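Local coordinates for protein polyphosphate kinase (Porphyromonas gingivalis, PDB 2O8R) that probably catalyses the reversible transfer of the terminal phosphate of ATP to build long-chain polyphosphate, at residues L390-V404 and R421-M433. The protein carries 3 engineered substitutions. Residues are numbered along the deposited sequence; the frame is centred on the assembly and turned at random. Where two conformers were deposited one is given.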
loop_
_atom_site.group_PDB
_atom_site.type_symbol
_atom_site.label_atom_id
_atom_site.label_comp_id
_atom_site.label_asym_id
_atom_site.label_seq_id
_atom_site.Cartn_x
_atom_site.Cartn_y
_atom_site.Cartn_z
ATOM N N LEU A 390 5.498 6.035 -19.131
ATOM C CA LEU A 390 4.370 6.165 -20.049
ATOM C C LEU A 390 3.671 7.512 -19.908
ATOM O O LEU A 390 3.302 8.121 -20.903
ATOM C CB LEU A 390 3.363 5.036 -19.835
ATOM C CG LEU A 390 3.803 3.630 -20.243
ATOM C CD1 LEU A 390 2.803 2.659 -19.710
ATOM C CD2 LEU A 390 3.957 3.465 -21.755
ATOM N N GLU A 391 3.486 7.970 -18.672
ATOM C CA GLU A 391 2.887 9.278 -18.420
ATOM C C GLU A 391 3.697 10.391 -19.088
ATOM O O GLU A 391 3.137 11.223 -19.806
ATOM C CB GLU A 391 2.738 9.543 -16.919
ATOM C CG GLU A 391 1.529 8.858 -16.286
ATOM C CD GLU A 391 1.138 9.435 -14.931
ATOM O OE1 GLU A 391 1.592 10.551 -14.592
ATOM O OE2 GLU A 391 0.365 8.773 -14.203
ATOM N N ALA A 392 5.013 10.377 -18.871
ATOM C CA ALA A 392 5.934 11.288 -19.551
ATOM C C ALA A 392 5.708 11.316 -21.065
ATOM O O ALA A 392 5.670 12.387 -21.679
ATOM C CB ALA A 392 7.390 10.904 -19.243
ATOM N N ALA A 393 5.552 10.134 -21.654
ATOM C CA ALA A 393 5.404 10.008 -23.092
ATOM C C ALA A 393 4.095 10.617 -23.558
ATOM O O ALA A 393 4.063 11.325 -24.564
ATOM C CB ALA A 393 5.489 8.560 -23.502
ATOM N N ALA A 394 3.023 10.350 -22.816
ATOM C CA ALA A 394 1.695 10.860 -23.165
ATOM C C ALA A 394 1.635 12.374 -23.013
ATOM O O ALA A 394 0.941 13.057 -23.767
ATOM C CB ALA A 394 0.632 10.201 -22.321
ATOM N N GLN A 395 2.390 12.887 -22.046
ATOM C CA GLN A 395 2.518 14.319 -21.841
ATOM C C GLN A 395 3.410 14.945 -22.901
ATOM O O GLN A 395 3.287 16.131 -23.195
ATOM C CB GLN A 395 3.049 14.608 -20.445
ATOM C CG GLN A 395 2.052 14.246 -19.346
ATOM C CD GLN A 395 2.696 14.138 -17.979
ATOM O OE1 GLN A 395 3.788 14.662 -17.745
ATOM N NE2 GLN A 395 2.018 13.459 -17.062
ATOM N N SER A 396 4.292 14.138 -23.487
ATOM C CA SER A 396 5.106 14.567 -24.621
ATOM C C SER A 396 4.364 14.423 -25.933
ATOM O O SER A 396 4.986 14.451 -26.996
ATOM C CB SER A 396 6.396 13.758 -24.702
ATOM O OG SER A 396 7.516 14.564 -24.397
ATOM N N GLY A 397 3.047 14.236 -25.861
ATOM C CA GLY A 397 2.194 14.253 -27.051
ATOM C C GLY A 397 2.032 12.938 -27.791
ATOM O O GLY A 397 1.203 12.834 -28.690
ATOM N N LYS A 398 2.814 11.931 -27.415
ATOM C CA LYS A 398 2.837 10.658 -28.133
ATOM C C LYS A 398 1.623 9.822 -27.773
ATOM O O LYS A 398 1.196 9.814 -26.619
ATOM C CB LYS A 398 4.114 9.880 -27.801
ATOM C CG LYS A 398 5.312 10.766 -27.519
ATOM C CD LYS A 398 6.614 10.039 -27.725
ATOM C CE LYS A 398 7.652 10.980 -28.304
ATOM N NZ LYS A 398 7.808 12.223 -27.502
ATOM N N LYS A 399 1.079 9.118 -28.763
ATOM C CA LYS A 399 -0.058 8.226 -28.552
ATOM C C LYS A 399 0.268 7.063 -27.607
ATOM O O LYS A 399 1.121 6.241 -27.911
ATOM C CB LYS A 399 -0.538 7.686 -29.890
ATOM C CG LYS A 399 -1.201 8.716 -30.779
ATOM C CD LYS A 399 -2.003 8.034 -31.871
ATOM C CE LYS A 399 -2.717 9.045 -32.746
ATOM N NZ LYS A 399 -3.537 8.353 -33.778
ATOM N N VAL A 400 -0.404 6.996 -26.457
ATOM C CA VAL A 400 -0.114 5.944 -25.468
ATOM C C VAL A 400 -1.344 5.099 -25.113
ATOM O O VAL A 400 -2.301 5.603 -24.525
ATOM C CB VAL A 400 0.519 6.520 -24.179
ATOM C CG1 VAL A 400 0.822 5.403 -23.190
ATOM C CG2 VAL A 400 1.789 7.296 -24.490
ATOM N N SER A 401 -1.316 3.815 -25.468
ATOM C CA SER A 401 -2.425 2.910 -25.137
ATOM C C SER A 401 -1.991 1.802 -24.188
ATOM O O SER A 401 -0.911 1.235 -24.351
ATOM C CB SER A 401 -2.990 2.265 -26.395
ATOM O OG SER A 401 -2.595 2.994 -27.538
ATOM N N VAL A 402 -2.829 1.495 -23.198
ATOM C CA VAL A 402 -2.577 0.361 -22.299
ATOM C C VAL A 402 -3.765 -0.597 -22.296
ATOM O O VAL A 402 -4.871 -0.221 -21.898
ATOM C CB VAL A 402 -2.309 0.808 -20.856
ATOM C CG1 VAL A 402 -2.050 -0.389 -19.961
ATOM C CG2 VAL A 402 -1.147 1.771 -20.789
ATOM N N PHE A 403 -3.523 -1.831 -22.743
ATOM C CA PHE A 403 -4.552 -2.868 -22.803
ATOM C C PHE A 403 -4.448 -3.727 -21.592
ATOM O O PHE A 403 -3.440 -4.409 -21.407
ATOM C CB PHE A 403 -4.406 -3.722 -24.062
ATOM C CG PHE A 403 -4.724 -2.977 -25.314
ATOM C CD1 PHE A 403 -5.984 -3.050 -25.871
ATOM C CD2 PHE A 403 -3.774 -2.160 -25.908
ATOM C CE1 PHE A 403 -6.288 -2.328 -27.016
ATOM C CE2 PHE A 403 -4.074 -1.441 -27.044
ATOM C CZ PHE A 403 -5.331 -1.526 -27.601
ATOM N N VAL A 404 -5.496 -3.691 -20.773
ATOM C CA VAL A 404 -5.493 -4.325 -19.455
ATOM C C VAL A 404 -6.465 -5.500 -19.407
ATOM O O VAL A 404 -7.674 -5.333 -19.648
ATOM C CB VAL A 404 -5.888 -3.323 -18.336
ATOM C CG1 VAL A 404 -5.664 -3.937 -16.968
ATOM C CG2 VAL A 404 -5.121 -2.017 -18.465
ATOM N N ARG A 421 -5.533 9.797 -13.408
ATOM C CA ARG A 421 -4.307 10.553 -13.513
ATOM C C ARG A 421 -3.634 10.244 -14.838
ATOM O O ARG A 421 -3.100 11.146 -15.499
ATOM C CB ARG A 421 -3.365 10.236 -12.359
ATOM C CG ARG A 421 -2.053 10.994 -12.438
ATOM C CD ARG A 421 -1.184 10.755 -11.223
ATOM N NE ARG A 421 -0.232 9.679 -11.447
ATOM C CZ ARG A 421 -0.170 8.566 -10.728
ATOM N NH1 ARG A 421 0.741 7.656 -11.026
ATOM N NH2 ARG A 421 -1.004 8.363 -9.715
HETATM N N MSE A 422 -3.676 8.972 -15.224
HETATM C CA MSE A 422 -3.063 8.524 -16.472
HETATM C C MSE A 422 -3.793 9.055 -17.697
HETATM O O MSE A 422 -3.152 9.516 -18.646
HETATM C CB MSE A 422 -3.006 7.008 -16.526
HETATM C CG MSE A 422 -2.015 6.398 -15.562
HETATM SE SE MSE A 422 -2.355 4.490 -15.338
HETATM C CE MSE A 422 -1.736 3.865 -17.087
ATOM N N ARG A 423 -5.126 8.989 -17.666
ATOM C CA ARG A 423 -5.962 9.516 -18.751
ATOM C C ARG A 423 -5.728 11.014 -18.922
ATOM O O ARG A 423 -5.609 11.513 -20.042
ATOM C CB ARG A 423 -7.442 9.227 -18.499
ATOM C CG ARG A 423 -7.836 7.760 -18.694
ATOM C CD ARG A 423 -9.309 7.521 -18.353
ATOM N NE ARG A 423 -9.601 6.119 -18.043
ATOM C CZ ARG A 423 -9.901 5.185 -18.948
ATOM N NH1 ARG A 423 -10.153 3.938 -18.560
ATOM N NH2 ARG A 423 -9.952 5.487 -20.242
ATOM N N ARG A 424 -5.633 11.704 -17.791
ATOM C CA ARG A 424 -5.326 13.123 -17.733
ATOM C C ARG A 424 -3.966 13.370 -18.343
ATOM O O ARG A 424 -3.772 14.348 -19.046
ATOM C CB ARG A 424 -5.384 13.600 -16.275
ATOM C CG ARG A 424 -4.687 14.917 -15.920
ATOM C CD ARG A 424 -5.222 15.509 -14.597
ATOM N NE ARG A 424 -5.252 14.548 -13.488
ATOM C CZ ARG A 424 -6.330 13.860 -13.099
ATOM N NH1 ARG A 424 -7.489 14.010 -13.732
ATOM N NH2 ARG A 424 -6.249 13.010 -12.076
ATOM N N SER A 425 -3.026 12.465 -18.100
ATOM C CA SER A 425 -1.698 12.602 -18.686
ATOM C C SER A 425 -1.759 12.404 -20.190
ATOM O O SER A 425 -0.820 12.765 -20.900
ATOM C CB SER A 425 -0.714 11.614 -18.061
ATOM O OG SER A 425 -0.685 11.755 -16.652
ATOM N N GLY A 426 -2.865 11.828 -20.667
ATOM C CA GLY A 426 -3.070 11.618 -22.094
ATOM C C GLY A 426 -3.069 10.165 -22.505
ATOM O O GLY A 426 -3.390 9.850 -23.656
ATOM N N ILE A 427 -2.699 9.284 -21.570
ATOM C CA ILE A 427 -2.734 7.828 -21.789
ATOM C C ILE A 427 -4.166 7.324 -22.021
ATOM O O ILE A 427 -5.119 7.876 -21.467
ATOM C CB ILE A 427 -2.157 7.059 -20.583
ATOM C CG1 ILE A 427 -0.730 7.513 -20.253
ATOM C CG2 ILE A 427 -2.196 5.591 -20.840
ATOM C CD1 ILE A 427 -0.179 6.920 -18.943
ATOM N N ARG A 428 -4.312 6.298 -22.855
ATOM C CA ARG A 428 -5.600 5.639 -23.049
ATOM C C ARG A 428 -5.560 4.239 -22.446
ATOM O O ARG A 428 -4.575 3.499 -22.610
ATOM C CB ARG A 428 -5.951 5.538 -24.529
ATOM C CG ARG A 428 -6.235 6.858 -25.198
ATOM C CD ARG A 428 -6.645 6.673 -26.648
ATOM N NE ARG A 428 -7.518 5.517 -26.866
ATOM C CZ ARG A 428 -7.273 4.563 -27.761
ATOM N NH1 ARG A 428 -6.190 4.646 -28.522
ATOM N NH2 ARG A 428 -8.108 3.537 -27.913
ATOM N N ILE A 429 -6.630 3.869 -21.750
ATOM C CA ILE A 429 -6.691 2.565 -21.100
ATOM C C ILE A 429 -7.892 1.812 -21.630
ATOM O O ILE A 429 -9.029 2.238 -21.422
ATOM C CB ILE A 429 -6.772 2.675 -19.546
ATOM C CG1 ILE A 429 -5.521 3.377 -19.006
ATOM C CG2 ILE A 429 -6.903 1.313 -18.945
ATOM C CD1 ILE A 429 -5.654 3.935 -17.617
ATOM N N VAL A 430 -7.649 0.709 -22.335
ATOM C CA VAL A 430 -8.756 -0.110 -22.798
ATOM C C VAL A 430 -8.771 -1.501 -22.166
ATOM O O VAL A 430 -7.737 -2.172 -22.056
ATOM C CB VAL A 430 -8.943 -0.095 -24.358
ATOM C CG1 VAL A 430 -7.993 0.911 -25.051
ATOM C CG2 VAL A 430 -8.890 -1.503 -24.960
ATOM N N TYR A 431 -9.961 -1.893 -21.713
ATOM C CA TYR A 431 -10.186 -3.152 -21.000
ATOM C C TYR A 431 -10.635 -4.243 -21.958
ATOM O O TYR A 431 -11.176 -3.949 -23.035
ATOM C CB TYR A 431 -11.292 -3.004 -19.936
ATOM C CG TYR A 431 -11.580 -1.600 -19.446
ATOM C CD1 TYR A 431 -12.401 -0.740 -20.176
ATOM C CD2 TYR A 431 -11.063 -1.147 -18.231
ATOM C CE1 TYR A 431 -12.670 0.550 -19.722
ATOM C CE2 TYR A 431 -11.332 0.136 -17.769
ATOM C CZ TYR A 431 -12.134 0.977 -18.518
ATOM O OH TYR A 431 -12.398 2.244 -18.055
ATOM N N SER A 432 -10.439 -5.496 -21.551
ATOM C CA SER A 432 -10.991 -6.629 -22.264
ATOM C C SER A 432 -12.416 -6.787 -21.748
ATOM O O SER A 432 -12.629 -7.260 -20.628
ATOM C CB SER A 432 -10.213 -7.910 -21.952
ATOM O OG SER A 432 -8.911 -7.664 -21.454
HETATM N N MSE A 433 -13.390 -6.357 -22.540
HETATM C CA MSE A 433 -14.789 -6.644 -22.239
HETATM C C MSE A 433 -15.067 -8.123 -22.539
HETATM O O MSE A 433 -14.709 -8.602 -23.614
HETATM C CB MSE A 433 -15.741 -5.700 -22.994
HETATM C CG MSE A 433 -15.118 -4.860 -24.107
HETATM SE SE MSE A 433 -14.522 -5.897 -25.652
HETATM C CE MSE A 433 -12.603 -5.499 -25.626
#
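Ile427 wedges between helix 390-395 and strand 399-404, its CD1 and CG1 against the helix, its CG2 against the strand, with CG1 also reaching Val400. Its CD1 lies 3.7 Å from Glu391 CG, its CG1 packs on the Ala394 methyl, and its CG2, anti to the backbone N, meets Val400 CG1 at 3.8 Å and Val402 CG2 slightly farther off. Next to this apolar plug, strands 399-404 and 428-431 pair in parallel, their axes 25° apart. The ladder alternates regularly: Arg428 N to Val400 O (2.7 Å), Val402 N to Arg428 O, Val430 N to Val402 O and Val404 N to Val430 O. On one face of the sheet Val404 CG2 touches Ile429 CG2; on the other, Val430 CG2 touches Phe403 CD1 and CE1, with CG1 over a ring face.

The helices, whose axes come within 9.1 Å, meet through polar groups and the Ala394 methyl, set against the Ser425-Gly426 backbone. Arg421, bent at chi3 (94°), turns NE to within 3.0 Å of Glu391 OE2, a salt bridge whose hydrogen-bond angle of 127° is poor; its NH1 bonds Asn383. Ser425 OG donates to Arg421 O (2.7 Å) and weakly accepts from Gln395 NE2. Gly426, at positive phi, closes helix 421-425 in a Schellman motif (Ile427 N to Met422 O, Gly426 N to Arg423 O). In this beta-alpha-beta crossover of a PLD-like domain, the backbone ladder is better formed than the two weak polar links.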